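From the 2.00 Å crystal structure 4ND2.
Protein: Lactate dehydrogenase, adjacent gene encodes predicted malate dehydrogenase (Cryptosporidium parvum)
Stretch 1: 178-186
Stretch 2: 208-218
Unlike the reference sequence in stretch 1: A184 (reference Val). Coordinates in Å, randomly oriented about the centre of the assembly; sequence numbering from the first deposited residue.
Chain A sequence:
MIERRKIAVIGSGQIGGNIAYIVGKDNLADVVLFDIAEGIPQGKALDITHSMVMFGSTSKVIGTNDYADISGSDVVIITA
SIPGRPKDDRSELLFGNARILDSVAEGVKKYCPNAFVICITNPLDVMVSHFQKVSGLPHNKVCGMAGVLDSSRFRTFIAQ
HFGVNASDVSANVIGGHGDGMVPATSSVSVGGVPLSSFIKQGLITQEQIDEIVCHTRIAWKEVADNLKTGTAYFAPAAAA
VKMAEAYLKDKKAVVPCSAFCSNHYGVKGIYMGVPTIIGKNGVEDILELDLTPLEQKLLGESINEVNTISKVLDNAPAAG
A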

# COMPACT_ATOMS: atom_id res chain seq x y z
N GLY A 178 23.22 17.71 -15.19
CA GLY A 178 24.24 17.49 -16.22
C GLY A 178 25.55 17.06 -15.58
O GLY A 178 25.58 16.72 -14.40
N ASP A 179 26.63 17.10 -16.36
CA ASP A 179 27.96 16.72 -15.86
C ASP A 179 28.39 17.56 -14.65
O ASP A 179 29.12 17.07 -13.79
N GLY A 180 27.92 18.80 -14.58
CA GLY A 180 28.23 19.70 -13.47
C GLY A 180 27.40 19.52 -12.20
O GLY A 180 27.58 20.27 -11.25
N MET A 181 26.50 18.53 -12.18
CA MET A 181 25.68 18.29 -10.98
C MET A 181 26.58 18.08 -9.77
O MET A 181 27.70 17.56 -9.90
N VAL A 182 26.09 18.48 -8.60
CA VAL A 182 26.89 18.46 -7.38
C VAL A 182 26.28 17.54 -6.32
O VAL A 182 25.38 17.95 -5.59
N PRO A 183 26.76 16.28 -6.24
CA PRO A 183 26.39 15.45 -5.10
C PRO A 183 27.11 15.95 -3.85
O PRO A 183 28.33 15.84 -3.75
N ALA A 184 26.35 16.52 -2.92
CA ALA A 184 26.92 17.20 -1.75
C ALA A 184 27.33 16.20 -0.67
O ALA A 184 26.54 15.87 0.21
N THR A 185 28.57 15.73 -0.74
CA THR A 185 29.06 14.73 0.21
C THR A 185 29.06 15.23 1.66
O THR A 185 28.94 14.43 2.58
N SER A 186 29.19 16.54 1.86
CA SER A 186 29.32 17.10 3.20
C SER A 186 28.08 16.89 4.08
O SER A 186 28.21 16.77 5.30
N GLN A 208 36.60 6.00 -2.30
CA GLN A 208 35.31 5.34 -2.51
C GLN A 208 34.17 6.35 -2.59
O GLN A 208 33.26 6.19 -3.40
N ILE A 209 34.23 7.39 -1.77
CA ILE A 209 33.27 8.49 -1.83
C ILE A 209 33.36 9.20 -3.19
O ILE A 209 32.34 9.50 -3.80
N ASP A 210 34.59 9.45 -3.65
CA ASP A 210 34.81 10.10 -4.95
C ASP A 210 34.23 9.25 -6.09
O ASP A 210 33.64 9.79 -7.03
N GLU A 211 34.40 7.94 -6.00
CA GLU A 211 33.86 7.00 -6.99
C GLU A 211 32.33 7.08 -7.05
O GLU A 211 31.74 7.10 -8.13
N ILE A 212 31.71 7.12 -5.87
CA ILE A 212 30.25 7.25 -5.74
C ILE A 212 29.76 8.57 -6.35
O ILE A 212 28.71 8.60 -7.00
N VAL A 213 30.51 9.64 -6.14
CA VAL A 213 30.18 10.95 -6.71
C VAL A 213 30.26 10.89 -8.24
O VAL A 213 29.37 11.38 -8.94
N CYS A 214 31.33 10.29 -8.75
CA CYS A 214 31.52 10.11 -10.19
C CYS A 214 30.42 9.23 -10.78
O CYS A 214 29.86 9.55 -11.83
N HIS A 215 30.11 8.13 -10.10
CA HIS A 215 29.08 7.18 -10.53
C HIS A 215 27.72 7.87 -10.64
O HIS A 215 26.98 7.65 -11.61
N THR A 216 27.40 8.71 -9.66
CA THR A 216 26.18 9.51 -9.68
C THR A 216 26.13 10.41 -10.92
O THR A 216 25.10 10.49 -11.59
N ARG A 217 27.24 11.07 -11.21
CA ARG A 217 27.30 12.01 -12.34
C ARG A 217 27.14 11.33 -13.70
O ARG A 217 26.49 11.89 -14.59
N ILE A 218 27.70 10.13 -13.86
CA ILE A 218 27.66 9.42 -15.14
C ILE A 218 26.58 8.33 -15.22
O ILE A 218 26.50 7.60 -16.21

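Residues 178-186 run alongside one flank of the helix formed by 208-218, with D179 nearest R217, P183 nearest V213 and T185 nearest I209, so the two chains proceed in opposite senses. The contact is modest, burying 415 Å² in total, and the helix supplies it from I209, V213 and the adjacent pair T216 and R217, which recur at intervals of three or four residues along one flank.

R217 contributes the largest share. Its CA-to-CB bond points sideways, and the side chain reaches stretch 1 through its conformation: chi1 m and chi2 t carry the methylene chain out from the helix, chi3 p (80°) turns it, and chi4 near 180° completes the path to a guanidinium that meets the backbone of the type I turn G178-M181. There the carbonyl of D179 lies at the guanidinium edge, near its plane, and accepts two hydrogen bonds, from R217 NE and from R217 NH2, each 2.7 Å from D179 O. One carbonyl oxygen thus accepts from two donors of the same guanidinium; the D179 carboxylate takes no part in this pairing. With chi1 m, D179 OD1 reaches a water, which donates to D179 OD1 (2.9 Å) and to the backbone R217 O (2.7 Å), linking the turn to the helix a second time. The turn itself is closed by M181 N to G178 O at 3.0 Å.

The aliphatic part of R217 serves a different neighbour. M181 also leaves its backbone sideways, but with chi1 p, chi2 t and chi3 p its end comes nearer the helix. M181 CG packs 3.7 Å from R217 CG, while M181 SD lies 4.0 Å from the carbonyl T216 O and 4.3 Å from T216 CG2. The thioether thus lies over the T216-R217 segment of the helix.

P183 is the next residue to point in. Its ring, puckered C-gamma exo, places CG 4.0 Å from both V213 CG1 and T216 CG2, so that CG touches side chains from successive helical turns. V182 and A184 on its two sides point away from the helix and make no contact with it; A184 differs from the reference sequence, which has valine here.

T216 is in rotamer m, in which OG1 donates to I212 O at 2.8 Å, one turn back along the helix. This internal bond satisfies the hydroxyl and leaves the methyl CG2 available to P183 and M181, an apolar use of a polar residue.

T185 divides its groups in a similar way. In rotamer p, its CG2 enters the contact, 3.5 Å from I209 CG2 and 3.5 Å from V213 CG2, whereas OG1 is hydrogen-bonded elsewhere in the structure. V213, in rotamer t, sets CG1 against the proline, while V213 CG2 meets T185 CG2 and also lies 4.3 Å from P183 CB. I209, with chi1 m and chi2 t, meets T185 through CG2, while I209 CD1 stays 6.0 Å from T185 CG2, out of contact.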

# COMPACT_ATOMS: atom_id res chain seq x y z
CB ASP A 179 29.01 16.84 -16.96
CG ASP A 179 28.92 15.72 -17.99
OD1 ASP A 179 28.17 14.75 -17.77
OD2 ASP A 179 29.61 15.81 -19.02
CB MET A 181 24.74 17.09 -11.18
CG MET A 181 25.42 15.72 -11.18
SD MET A 181 24.24 14.35 -11.32
CE MET A 181 23.67 14.56 -13.01
CB VAL A 182 27.05 19.88 -6.79
CG1 VAL A 182 27.92 19.86 -5.54
CG2 VAL A 182 27.63 20.83 -7.84
CB PRO A 183 26.88 14.05 -5.51
CG PRO A 183 27.08 14.11 -6.98
CD PRO A 183 27.50 15.52 -7.25
CB ALA A 184 25.93 18.21 -1.20
CB THR A 185 30.48 14.24 -0.13
OG1 THR A 185 31.37 15.36 -0.18
CG2 THR A 185 30.51 13.51 -1.46
CB SER A 186 29.65 18.60 3.13
OG SER A 186 28.54 19.35 2.68
CB GLN A 208 35.05 4.31 -1.40
CG GLN A 208 35.91 3.07 -1.52
CD GLN A 208 35.82 2.17 -0.31
OE1 GLN A 208 35.62 2.63 0.81
NE2 GLN A 208 35.96 0.87 -0.53
CB ILE A 209 33.47 9.49 -0.68
CG1 ILE A 209 33.08 8.84 0.66
CG2 ILE A 209 32.66 10.76 -0.90
CD1 ILE A 209 33.54 9.59 1.88
CB ASP A 210 36.30 10.35 -5.20
CG ASP A 210 36.93 11.32 -4.19
OD1 ASP A 210 36.20 12.10 -3.53
OD2 ASP A 210 38.17 11.31 -4.06
CB GLU A 211 34.29 5.56 -6.67
CG GLU A 211 34.02 4.54 -7.76
CD GLU A 211 32.57 4.08 -7.86
OE1 GLU A 211 31.87 4.01 -6.82
OE2 GLU A 211 32.12 3.76 -8.98
CB ILE A 212 29.81 7.13 -4.27
CG1 ILE A 212 29.94 5.67 -3.81
CG2 ILE A 212 28.38 7.61 -4.07
CD1 ILE A 212 29.88 5.48 -2.31
CB VAL A 213 31.11 12.06 -6.16
CG1 VAL A 213 31.00 13.34 -6.98
CG2 VAL A 213 30.78 12.33 -4.70
CB CYS A 214 32.89 9.48 -10.47
SG CYS A 214 33.22 9.12 -12.21
CB HIS A 215 29.01 6.01 -9.55
CG HIS A 215 28.26 4.82 -10.06
ND1 HIS A 215 27.95 3.75 -9.25
CD2 HIS A 215 27.74 4.54 -11.28
CE1 HIS A 215 27.29 2.85 -9.96
NE2 HIS A 215 27.14 3.31 -11.19
CB THR A 216 26.07 10.38 -8.41
OG1 THR A 216 26.09 9.53 -7.26
CG2 THR A 216 24.78 11.19 -8.40
CB ARG A 217 28.60 12.83 -12.30
CG ARG A 217 28.64 13.82 -11.15
CD ARG A 217 30.03 14.41 -10.95
NE ARG A 217 30.32 15.49 -11.89
CZ ARG A 217 31.48 16.16 -11.94
NH1 ARG A 217 32.47 15.86 -11.10
NH2 ARG A 217 31.65 17.13 -12.83
CB ILE A 218 29.03 8.80 -15.50
CG1 ILE A 218 29.48 7.74 -14.48
CG2 ILE A 218 30.08 9.90 -15.62
CD1 ILE A 218 29.05 6.32 -14.79
O HOH W 1 25.79 13.79 -16.41